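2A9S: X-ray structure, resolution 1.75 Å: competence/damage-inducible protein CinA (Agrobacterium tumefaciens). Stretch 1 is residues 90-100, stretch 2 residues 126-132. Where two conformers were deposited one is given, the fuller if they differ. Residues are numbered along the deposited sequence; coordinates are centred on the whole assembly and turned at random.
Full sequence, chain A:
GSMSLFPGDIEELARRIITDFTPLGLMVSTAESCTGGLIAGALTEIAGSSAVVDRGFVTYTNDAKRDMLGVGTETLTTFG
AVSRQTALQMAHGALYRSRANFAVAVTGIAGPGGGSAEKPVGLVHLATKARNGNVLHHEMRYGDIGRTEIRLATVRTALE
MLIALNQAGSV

Stretch 1 90-100: MAHGALYRSRA
Stretch 2 126-132: LATKARN

Residues 90-96 form the end of a helix that packs on the strand 126-130; both elements begin earlier in the chain. Their N-to-C directions diverge by 39° (signed crossing angle -39°), the axes approach to 7.6 Å, and the register is set by Ala91 and Lys129, whose CA atoms lie 5.9 Å apart. The helix is held by backbone hydrogen bonds such as Leu95 N to Ala91 O (3.0 Å) and Arg97 N to Gly93 O (2.9 Å). Arg97 (phi/psi -104/30) is the first residue to leave helical geometry, and Ser98 is extended (-149/179). Strand residues 126-130 have phi from -115 to -142° and psi from 139 to 158°; Arg131 turns to -56/-29. In all, 506 Å² is buried between the stretches, with the largest covered areas on Arg131 (138 Å²) and Lys129 (96 Å²); Ala91, Leu95 and Ala127 are buried.

The apolar contact uses small side chains where the backbones come close. Ala91 and Ala127 point toward each other's stretch, with Ala91 CB 4.1 Å from Ala127 CB; Ala91 CB also lies 4.2 Å from Lys129 CB. One turn later, Leu95 (chi1 t, chi2 p) fills a wider gap, placing CD2 3.9 Å from Lys129 CG and 3.6 Å from Ala130 C. Thr128 and Ala130 point away, as strand alternation requires.

Lys129 is fully extended, with all four chi angles t; its aliphatic chain crosses the helix roughly at right angles to its axis, and its amine reaches the exposed margin. There Lys129 NZ lies 2.9 Å from His92 CD2, at the edge of the imidazole (His92 chi1 t, chi2 -101°), and Lys129 CE sits 4.2 Å from Tyr96 CE2, at the ring edge.

The polar anchor is Arg131 (m, m, t, chi4 174°), whose CB points sideways but whose guanidinium folds back to the loop after the helix. Arg131 NE donates to Ala100 O (2.8 Å, 155°), and Arg131 NH2 donates to Ala100 O (3.0 Å) and Ser98 O (2.8 Å). Both carbonyls lie near the guanidinium plane, which suits its planar array of donors. Leu95 O lies over one face, 2.9 Å from Arg131 NH2, at an angle too poor for a hydrogen bond. Ser98 (chi1 83°) steadies this loop by accepting at OG from Ala100 N (3.0 Å).

Waters bridge the exposed side around Tyr96 (chi1 m, chi2 -71°). Water 1 accepts from Arg131 NH1 (3.1 Å) and donates to Tyr96 O (3.0 Å). Water 3 donates to Arg131 O (2.7 Å) and hydrogen-bonds Tyr96 OH (3.1 Å).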

ATOM      1  N   MET A  90      -4.952  12.475  -8.266  1.00 13.84           N
ATOM      2  CA  MET A  90      -4.825  11.212  -7.540  1.00 11.88           C
ATOM      3  C   MET A  90      -6.008  10.996  -6.568  1.00 12.98           C
ATOM      4  O   MET A  90      -6.588   9.896  -6.517  1.00 12.72           O
ATOM      5  CB  MET A  90      -3.496  11.162  -6.768  1.00 11.77           C
ATOM      6  CG  MET A  90      -2.226  10.984  -7.626  1.00 13.96           C
ATOM      7  SD  MET A  90      -0.638  11.094  -6.703  1.00  6.97           S
ATOM      8  CE  MET A  90      -0.716   9.609  -5.692  1.00 12.42           C
ATOM      9  N   ALA A  91      -6.367  12.028  -5.817  1.00 12.34           N
ATOM     10  CA  ALA A  91      -7.409  11.918  -4.797  1.00 13.92           C
ATOM     11  C   ALA A  91      -8.759  11.630  -5.485  1.00 15.31           C
ATOM     12  O   ALA A  91      -9.527  10.749  -5.073  1.00 14.72           O
ATOM     13  CB  ALA A  91      -7.479  13.222  -3.955  1.00 13.82           C
ATOM     14  N   HIS A  92      -9.004  12.365  -6.570  1.00 15.40           N
ATOM     15  CA  HIS A  92     -10.208  12.190  -7.360  1.00 17.14           C
ATOM     16  C   HIS A  92     -10.271  10.775  -7.948  1.00 17.01           C
ATOM     17  O   HIS A  92     -11.314  10.092  -7.842  1.00 17.45           O
ATOM     18  CB  HIS A  92     -10.251  13.232  -8.474  1.00 18.33           C
ATOM     19  CG  HIS A  92     -11.477  13.137  -9.322  1.00 21.36           C
ATOM     20  ND1 HIS A  92     -11.480  12.529 -10.557  1.00 26.40           N
ATOM     21  CD2 HIS A  92     -12.751  13.537  -9.088  1.00 24.35           C
ATOM     22  CE1 HIS A  92     -12.702  12.588 -11.065  1.00 28.25           C
ATOM     23  NE2 HIS A  92     -13.495  13.185 -10.189  1.00 27.14           N
ATOM     24  N   GLY A  93      -9.173  10.339  -8.574  1.00 16.20           N
ATOM     25  CA  GLY A  93      -9.074   8.965  -9.098  1.00 15.55           C
ATOM     26  C   GLY A  93      -9.288   7.872  -8.059  1.00 15.56           C
ATOM     27  O   GLY A  93     -10.012   6.886  -8.305  1.00 15.49           O
ATOM     28  N   ALA A  94      -8.672   8.034  -6.881  1.00 15.16           N
ATOM     29  CA  ALA A  94      -8.760   6.997  -5.853  1.00 15.77           C
ATOM     30  C   ALA A  94     -10.167   6.911  -5.296  1.00 17.10           C
ATOM     31  O   ALA A  94     -10.608   5.837  -4.846  1.00 17.17           O
ATOM     32  CB  ALA A  94      -7.759   7.240  -4.726  1.00 14.66           C
ATOM     33  N   LEU A  95     -10.871   8.034  -5.330  1.00 17.42           N
ATOM     34  CA  LEU A  95     -12.203   8.120  -4.794  1.00 19.77           C
ATOM     35  C   LEU A  95     -13.185   7.448  -5.745  1.00 20.04           C
ATOM     36  O   LEU A  95     -13.942   6.556  -5.337  1.00 20.09           O
ATOM     37  CB  LEU A  95     -12.597   9.590  -4.542  1.00 19.55           C
ATOM     38  CG  LEU A  95     -13.978   9.778  -3.927  1.00 20.46           C
ATOM     39  CD1 LEU A  95     -14.102   9.138  -2.561  1.00 20.75           C
ATOM     40  CD2 LEU A  95     -14.332  11.291  -3.906  1.00 21.23           C
ATOM     41  N   TYR A  96     -13.150   7.833  -7.017  0.50 20.80           N
ATOM     42  CA  TYR A  96     -14.137   7.337  -7.984  0.50 21.46           C
ATOM     43  C   TYR A  96     -13.768   5.999  -8.663  0.50 21.17           C
ATOM     44  O   TYR A  96     -14.576   5.436  -9.410  0.50 21.64           O
ATOM     45  CB  TYR A  96     -14.571   8.446  -8.978  0.50 21.62           C
ATOM     46  CG  TYR A  96     -15.255   9.623  -8.288  0.50 22.13           C
ATOM     47  CD1 TYR A  96     -16.537   9.497  -7.753  0.50 23.71           C
ATOM     48  CD2 TYR A  96     -14.614  10.848  -8.150  0.50 23.07           C
ATOM     49  CE1 TYR A  96     -17.158  10.559  -7.096  0.50 23.23           C
ATOM     50  CE2 TYR A  96     -15.228  11.916  -7.502  0.50 22.45           C
ATOM     51  CZ  TYR A  96     -16.490  11.763  -6.975  0.50 22.70           C
ATOM     52  OH  TYR A  96     -17.100  12.823  -6.342  0.50 23.81           O
ATOM     53  N   ARG A  97     -12.577   5.473  -8.363  1.00 21.02           N
ATOM     54  CA  ARG A  97     -12.236   4.079  -8.662  1.00 19.89           C
ATOM     55  C   ARG A  97     -12.280   3.183  -7.399  1.00 19.03           C
ATOM     56  O   ARG A  97     -11.555   2.176  -7.286  1.00 18.56           O
ATOM     57  CB  ARG A  97     -10.911   3.981  -9.413  1.00 20.30           C
ATOM     58  CG  ARG A  97     -11.021   4.582 -10.815  1.00 23.29           C
ATOM     59  CD  ARG A  97      -9.697   4.772 -11.473  1.00 26.59           C
ATOM     60  NE  ARG A  97      -9.794   5.547 -12.723  1.00 29.11           N
ATOM     61  CZ  ARG A  97      -9.025   5.347 -13.794  1.00 29.55           C
ATOM     62  NH1 ARG A  97      -8.121   4.376 -13.817  1.00 28.09           N
ATOM     63  NH2 ARG A  97      -9.168   6.113 -14.860  1.00 31.44           N
ATOM     64  N   SER A  98     -13.148   3.556  -6.455  1.00 17.58           N
ATOM     65  CA  SER A  98     -13.342   2.788  -5.237  1.00 17.43           C
ATOM     66  C   SER A  98     -14.771   2.931  -4.752  1.00 16.91           C
ATOM     67  O   SER A  98     -15.566   3.670  -5.372  1.00 18.15           O
ATOM     68  CB  SER A  98     -12.372   3.259  -4.154  1.00 17.16           C
ATOM     69  OG  SER A  98     -12.860   4.408  -3.482  1.00 16.27           O
ATOM     70  N   ARG A  99     -15.081   2.249  -3.649  1.00 16.47           N
ATOM     71  CA  ARG A  99     -16.371   2.379  -2.990  1.00 17.49           C
ATOM     72  C   ARG A  99     -16.262   3.251  -1.756  1.00 16.79           C
ATOM     73  O   ARG A  99     -17.184   3.280  -0.955  1.00 17.74           O
ATOM     74  CB  ARG A  99     -16.932   0.996  -2.594  1.00 18.01           C
ATOM     75  CG  ARG A  99     -16.757  -0.055  -3.649  1.00 22.66           C
ATOM     76  CD  ARG A  99     -17.662  -1.229  -3.379  1.00 32.74           C
ATOM     77  NE  ARG A  99     -18.233  -1.733  -4.628  1.00 37.50           N
ATOM     78  CZ  ARG A  99     -19.484  -1.510  -5.025  1.00 40.52           C
ATOM     79  NH1 ARG A  99     -20.327  -0.808  -4.268  1.00 41.26           N
ATOM     80  NH2 ARG A  99     -19.897  -2.005  -6.186  1.00 43.39           N
ATOM     81  N   ALA A 100     -15.172   4.007  -1.619  1.00 16.01           N
ATOM     82  CA  ALA A 100     -14.969   4.810  -0.417  1.00 15.55           C
ATOM     83  C   ALA A 100     -15.799   6.085  -0.456  1.00 15.09           C
ATOM     84  O   ALA A 100     -16.162   6.582  -1.522  1.00 15.94           O
ATOM     85  CB  ALA A 100     -13.505   5.174  -0.245  1.00 15.51           C
ATOM     86  N   LEU A 126      -0.390  16.885  -0.291  1.00 10.24           N
ATOM     87  CA  LEU A 126      -1.423  15.967   0.201  1.00 10.94           C
ATOM     88  C   LEU A 126      -2.775  16.534  -0.184  1.00 12.53           C
ATOM     89  O   LEU A 126      -3.007  17.765  -0.108  1.00 12.02           O
ATOM     90  CB  LEU A 126      -1.353  15.773   1.727  1.00 12.05           C
ATOM     91  CG  LEU A 126      -0.057  15.262   2.355  1.00 12.16           C
ATOM     92  CD1 LEU A 126       0.871  16.439   2.700  1.00 11.75           C
ATOM     93  CD2 LEU A 126      -0.373  14.448   3.591  1.00 14.31           C
ATOM     94  N   ALA A 127      -3.687  15.636  -0.566  1.00 12.22           N
ATOM     95  CA  ALA A 127      -5.050  16.062  -0.924  1.00 12.76           C
ATOM     96  C   ALA A 127      -6.011  15.008  -0.406  1.00 13.71           C
ATOM     97  O   ALA A 127      -5.741  13.804  -0.502  1.00 12.60           O
ATOM     98  CB  ALA A 127      -5.195  16.231  -2.425  1.00 13.12           C
ATOM     99  N   THR A 128      -7.129  15.463   0.146  1.00 15.65           N
ATOM    100  CA  THR A 128      -8.224  14.554   0.481  1.00 16.16           C
ATOM    101  C   THR A 128      -9.496  15.008  -0.230  1.00 16.16           C
ATOM    102  O   THR A 128      -9.757  16.222  -0.322  1.00 15.89           O
ATOM    103  CB  THR A 128      -8.470  14.480   1.996  1.00 17.44           C
ATOM    104  OG1 THR A 128      -8.710  15.803   2.503  1.00 20.78           O
ATOM    105  CG2 THR A 128      -7.270  13.896   2.716  1.00 19.09           C
ATOM    106  N   LYS A 129     -10.282  14.057  -0.731  1.00 15.81           N
ATOM    107  CA  LYS A 129     -11.546  14.409  -1.399  1.00 15.92           C
ATOM    108  C   LYS A 129     -12.728  13.580  -0.880  1.00 17.18           C
ATOM    109  O   LYS A 129     -12.556  12.437  -0.469  1.00 15.36           O
ATOM    110  CB  LYS A 129     -11.399  14.298  -2.909  1.00 16.05           C
ATOM    111  CG  LYS A 129     -12.607  14.816  -3.697  1.00 18.36           C
ATOM    112  CD  LYS A 129     -12.340  14.862  -5.174  1.00 21.14           C
ATOM    113  CE  LYS A 129     -13.572  15.438  -5.874  1.00 22.33           C
ATOM    114  NZ  LYS A 129     -13.272  15.772  -7.288  1.00 25.41           N
ATOM    115  N   ALA A 130     -13.911  14.200  -0.835  1.00 17.55           N
ATOM    116  CA  ALA A 130     -15.155  13.528  -0.421  1.00 19.04           C
ATOM    117  C   ALA A 130     -16.104  13.475  -1.611  1.00 19.71           C
ATOM    118  O   ALA A 130     -15.971  14.259  -2.545  1.00 19.46           O
ATOM    119  CB  ALA A 130     -15.812  14.278   0.702  1.00 18.90           C
ATOM    120  N   ARG A 131     -17.046  12.538  -1.573  1.00 22.13           N
ATOM    121  CA  ARG A 131     -18.035  12.353  -2.646  1.00 24.97           C
ATOM    122  C   ARG A 131     -18.865  13.609  -2.973  1.00 26.50           C
ATOM    123  O   ARG A 131     -19.315  13.778  -4.113  1.00 26.48           O
ATOM    124  CB  ARG A 131     -18.986  11.205  -2.293  1.00 25.35           C
ATOM    125  CG  ARG A 131     -18.350   9.834  -2.228  1.00 25.89           C
ATOM    126  CD  ARG A 131     -18.172   9.272  -3.614  1.00 27.84           C
ATOM    127  NE  ARG A 131     -17.523   7.966  -3.571  1.00 26.82           N
ATOM    128  CZ  ARG A 131     -17.325   7.169  -4.618  1.00 26.76           C
ATOM    129  NH1 ARG A 131     -17.781   7.496  -5.827  1.00 25.06           N
ATOM    130  NH2 ARG A 131     -16.696   6.013  -4.439  1.00 24.19           N
ATOM    131  N   ASN A 132     -19.078  14.468  -1.969  1.00 27.86           N
ATOM    132  CA  ASN A 132     -19.828  15.727  -2.133  1.00 29.09           C
ATOM    133  C   ASN A 132     -19.019  16.820  -2.849  1.00 29.24           C
ATOM    134  O   ASN A 132     -19.485  17.963  -3.029  1.00 29.52           O
ATOM    135  CB  ASN A 132     -20.314  16.233  -0.766  1.00 29.16           C
ATOM    136  CG  ASN A 132     -19.185  16.775   0.093  1.00 31.61           C
ATOM    137  OD1 ASN A 132     -18.017  16.792  -0.316  1.00 30.55           O
ATOM    138  ND2 ASN A 132     -19.536  17.255   1.292  1.00 34.15           N
TER
HETATM  139  O   HOH W   1     -17.175   5.299  -7.866  1.00 30.42           O
HETATM  140  O   HOH W   2     -16.488  15.212  -7.498  1.00 52.35           O
HETATM  141  O   HOH W   3     -20.084  12.010  -6.004  1.00 52.90           O